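Local coordinates for protein endoglucanase EG-II (Hypocrea jecorina, PDB 3QR3) that probably hydrolyses internal beta-1,4-glucosidic bonds of cellulose, as an endoglucanase of glycoside hydrolase family 5 built on a TIM barrel, at residues 156-159 against 160-164; 89-92 against 93-96. One frame throughout, in Å; residues are numbered along the deposited sequence.

In the fold
Both contacts are turns of outer helices of the TIM barrel: contact 1 lies in the first turns of helix 155-171, contact 2 in the last turns of helix 80-95. Their centres are about 30 Å apart and their nearest atoms about 20 Å, so the two do not touch. Each combines buried residues with others on the surface. In contact 1 a buried indole carries a valine methyl on one face, and a water joins a backbone carbonyl to a threonine hydroxyl. Contact 2 has no aromatic ring; a valine and a disulfide cysteine touch barrel strand 59-64, the valine also packs on a leucine of the next turn, and a serine hydroxyl turns back to a main-chain carbonyl.

Contact 1 of 2, residues 156-159 against 160-164; sequences NTWA and ATVQE
Val162 sets its CG2 methyl over one face of the Trp158 indole, in a CH-pi contact 3.7 Å from CG2 to the centroid of the five-membered ring. With CG anti to the backbone N (chi1 179°), beside the carbonyl carbon, the Trp158 ring lies forward along the helix, under that methyl. Thr161 CG2 approaches the same ring obliquely, 3.8 Å from Trp158 CZ3. The indole is buried, and its NE1 is satisfied by the carbonyl of Pro182.

The backbone bonds are regular: Val162 N donates to Trp158 O at 2.8 Å, with Gln163 N to Ala159 O and Thr161 N to Thr157 O alike. The bond from Ala160 N to Asn156 O is weak. Thr157 O has a second donor, a water 3.1 Å away, which in turn accepts from Thr161 OG1 and so bridges carbonyl and hydroxyl. The same OG1 accepts from Asn122 ND2, while Gln163 NE2 reaches the carbonyl of Thr205.

Trp158 and Thr161 pack on Phe125 of helix 122-136, and the bond to Pro182 ties the indole to the end of barrel strand 179-182.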
loop_
_atom_site.group_PDB
_atom_site.type_symbol
_atom_site.label_atom_id
_atom_site.label_comp_id
_atom_site.label_asym_id
_atom_site.label_seq_id
_atom_site.Cartn_x
_atom_site.Cartn_y
_atom_site.Cartn_z
ATOM N N ASN A 156 -10.580 16.530 -8.862
ATOM C CA ASN A 156 -9.795 17.440 -9.690
ATOM C C ASN A 156 -8.716 18.094 -8.844
ATOM O O ASN A 156 -7.547 18.135 -9.217
ATOM C CB ASN A 156 -10.682 18.517 -10.330
ATOM C CG ASN A 156 -11.785 17.932 -11.185
ATOM O OD1 ASN A 156 -11.527 17.380 -12.255
ATOM N ND2 ASN A 156 -13.022 18.047 -10.719
ATOM N N THR A 157 -9.121 18.599 -7.689
ATOM C CA THR A 157 -8.168 19.199 -6.770
ATOM C C THR A 157 -7.164 18.164 -6.261
ATOM O O THR A 157 -5.965 18.438 -6.197
ATOM C CB THR A 157 -8.899 19.874 -5.605
ATOM O OG1 THR A 157 -9.908 20.733 -6.142
ATOM C CG2 THR A 157 -7.932 20.688 -4.756
ATOM N N TRP A 158 -7.648 16.969 -5.923
ATOM C CA TRP A 158 -6.747 15.885 -5.490
ATOM C C TRP A 158 -5.664 15.546 -6.533
ATOM O O TRP A 158 -4.488 15.403 -6.189
ATOM C CB TRP A 158 -7.537 14.629 -5.085
ATOM C CG TRP A 158 -6.659 13.472 -4.655
ATOM C CD1 TRP A 158 -6.565 12.245 -5.250
ATOM C CD2 TRP A 158 -5.749 13.446 -3.546
ATOM N NE1 TRP A 158 -5.662 11.458 -4.575
ATOM C CE2 TRP A 158 -5.144 12.171 -3.530
ATOM C CE3 TRP A 158 -5.391 14.373 -2.565
ATOM C CZ2 TRP A 158 -4.199 11.808 -2.579
ATOM C CZ3 TRP A 158 -4.450 14.007 -1.620
ATOM C CH2 TRP A 158 -3.868 12.735 -1.634
ATOM N N ALA A 159 -6.050 15.421 -7.803
ATOM C CA ALA A 159 -5.076 15.141 -8.863
ATOM C C ALA A 159 -3.972 16.198 -8.946
ATOM O O ALA A 159 -2.814 15.875 -9.208
ATOM C CB ALA A 159 -5.776 15.010 -10.226
ATOM N N ALA A 160 -4.337 17.464 -8.746
ATOM C CA ALA A 160 -3.359 18.547 -8.695
ATOM C C ALA A 160 -2.399 18.344 -7.526
ATOM O O ALA A 160 -1.182 18.487 -7.675
ATOM C CB ALA A 160 -4.066 19.904 -8.576
ATOM N N THR A 161 -2.955 18.008 -6.364
ATOM C CA THR A 161 -2.153 17.711 -5.176
ATOM C C THR A 161 -1.186 16.580 -5.490
ATOM O O THR A 161 0.023 16.666 -5.209
ATOM C CB THR A 161 -3.057 17.331 -3.979
ATOM O OG1 THR A 161 -3.879 18.453 -3.637
ATOM C CG2 THR A 161 -2.229 16.894 -2.748
ATOM N N VAL A 162 -1.716 15.514 -6.084
ATOM C CA VAL A 162 -0.881 14.373 -6.445
ATOM C C VAL A 162 0.249 14.795 -7.387
ATOM O O VAL A 162 1.392 14.358 -7.227
ATOM C CB VAL A 162 -1.712 13.199 -7.038
ATOM C CG1 VAL A 162 -0.794 12.101 -7.591
ATOM C CG2 VAL A 162 -2.664 12.614 -5.976
ATOM N N GLN A 163 -0.068 15.645 -8.367
ATOM C CA GLN A 163 0.949 16.162 -9.288
ATOM C C GLN A 163 2.053 16.925 -8.543
ATOM O O GLN A 163 3.241 16.757 -8.823
ATOM C CB GLN A 163 0.310 17.062 -10.356
ATOM C CG GLN A 163 1.312 17.741 -11.289
ATOM C CD GLN A 163 2.061 16.747 -12.176
ATOM O OE1 GLN A 163 1.557 16.320 -13.218
ATOM N NE2 GLN A 163 3.275 16.379 -11.759
ATOM N N GLU A 164 1.663 17.774 -7.597
ATOM C CA GLU A 164 2.645 18.502 -6.797
ATOM C C GLU A 164 3.555 17.530 -6.020
ATOM O O GLU A 164 4.754 17.753 -5.875
ATOM C CB GLU A 164 1.951 19.470 -5.828
ATOM C CG GLU A 164 1.318 20.714 -6.481
ATOM C CD GLU A 164 1.090 21.836 -5.467
ATOM O OE1 GLU A 164 1.858 21.907 -4.475
ATOM O OE2 GLU A 164 0.151 22.643 -5.657
HETATM O O HOH W 1 -4.588 20.999 -5.201
#

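Contact 2 of 2, residues 89-92 against 93-96; sequences LVQG and CLSL
The closing turns of helix 80-95, one of the outer helices of the TIM barrel, bring residues 89-92 against 93-96 just before the chain enters barrel strand 99-104. Cys93 N donates to Leu89 O and Leu94 N to Val90 O, the latter at 2.9 Å, so regular helical bonding continues into the last turn.

One turn apart, Val90 and Leu94 lie side by side and point the same way, with Val90 CG1 3.9 Å from Leu94 CD1. The same CD1 methyl meets the amide end of Gln91, 3.6 Å from its OE1. Gln91 folds toward Leu94 through a bend at chi2 (-51°), and its NE2 is held by Asp87 and Gln139. Leu96 lays its CD1 methyl 3.5 Å from Gly92 O.

Val90 rests on Leu62 of strand 59-64 and on Tyr136 of helix 122-136, and Cys93 packs on Phe60 and Met48. Cys93 SG forms a disulfide with Cys100, covalently joining the end of this helix to the strand that follows it.

Ser95 grips Gln91 O twice, through its backbone N and its hydroxyl. The two donors arrive from opposite faces of the carbonyl plane, and Ser95 OG lies 2.8 Å from Gln91 O, 40° out of that plane.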
loop_
_atom_site.group_PDB
_atom_site.type_symbol
_atom_site.label_atom_id
_atom_site.label_comp_id
_atom_site.label_asym_id
_atom_site.label_seq_id
_atom_site.Cartn_x
_atom_site.Cartn_y
_atom_site.Cartn_z
ATOM N N LEU A 89 12.335 -0.864 9.425
ATOM C CA LEU A 89 11.423 -1.774 8.742
ATOM C C LEU A 89 11.640 -1.681 7.217
ATOM O O LEU A 89 11.673 -2.691 6.511
ATOM C CB LEU A 89 9.974 -1.454 9.120
ATOM C CG LEU A 89 8.898 -2.385 8.557
ATOM C CD1 LEU A 89 9.118 -3.808 9.059
ATOM C CD2 LEU A 89 7.513 -1.873 8.937
ATOM N N VAL A 90 11.822 -0.464 6.730
ATOM C CA VAL A 90 12.120 -0.238 5.312
ATOM C C VAL A 90 13.393 -0.959 4.849
ATOM O O VAL A 90 13.382 -1.653 3.836
ATOM C CB VAL A 90 12.252 1.273 4.995
ATOM C CG1 VAL A 90 12.620 1.491 3.523
ATOM C CG2 VAL A 90 10.960 1.998 5.332
ATOM N N GLN A 91 14.487 -0.793 5.592
ATOM C CA GLN A 91 15.737 -1.461 5.244
ATOM C C GLN A 91 15.633 -2.981 5.359
ATOM O O GLN A 91 16.245 -3.704 4.583
ATOM C CB GLN A 91 16.908 -0.923 6.072
ATOM C CG GLN A 91 17.172 0.569 5.877
ATOM C CD GLN A 91 17.286 0.961 4.403
ATOM O OE1 GLN A 91 17.846 0.227 3.592
ATOM N NE2 GLN A 91 16.741 2.123 4.057
ATOM N N GLY A 92 14.839 -3.466 6.307
ATOM C CA GLY A 92 14.666 -4.898 6.454
ATOM C C GLY A 92 14.020 -5.468 5.208
ATOM O O GLY A 92 14.378 -6.542 4.718
ATOM N N CYS A 93 13.054 -4.725 4.692
ATOM C CA CYS A 93 12.358 -5.102 3.471
ATOM C C CYS A 93 13.320 -5.052 2.276
ATOM O O CYS A 93 13.405 -5.992 1.486
ATOM C CB CYS A 93 11.177 -4.149 3.260
ATOM S SG CYS A 93 10.393 -4.269 1.665
ATOM N N LEU A 94 14.067 -3.960 2.167
ATOM C CA LEU A 94 14.988 -3.776 1.040
ATOM C C LEU A 94 16.148 -4.781 1.062
ATOM O O LEU A 94 16.645 -5.180 0.018
ATOM C CB LEU A 94 15.543 -2.348 1.028
ATOM C CG LEU A 94 14.579 -1.190 0.760
ATOM C CD1 LEU A 94 15.292 0.111 1.010
ATOM C CD2 LEU A 94 14.023 -1.235 -0.671
ATOM N N SER A 95 16.566 -5.180 2.257
ATOM C CA SER A 95 17.683 -6.110 2.425
ATOM C C SER A 95 17.379 -7.486 1.870
ATOM O O SER A 95 18.287 -8.268 1.586
ATOM C CB SER A 95 18.060 -6.230 3.903
ATOM O OG SER A 95 18.674 -5.034 4.366
ATOM N N LEU A 96 16.093 -7.779 1.726
ATOM C CA LEU A 96 15.639 -9.055 1.196
ATOM C C LEU A 96 15.527 -9.025 -0.327
ATOM O O LEU A 96 15.063 -9.985 -0.935
ATOM C CB LEU A 96 14.280 -9.399 1.811
ATOM C CG LEU A 96 14.338 -9.708 3.307
ATOM C CD1 LEU A 96 12.959 -9.601 3.930
ATOM C CD2 LEU A 96 14.934 -11.093 3.525
#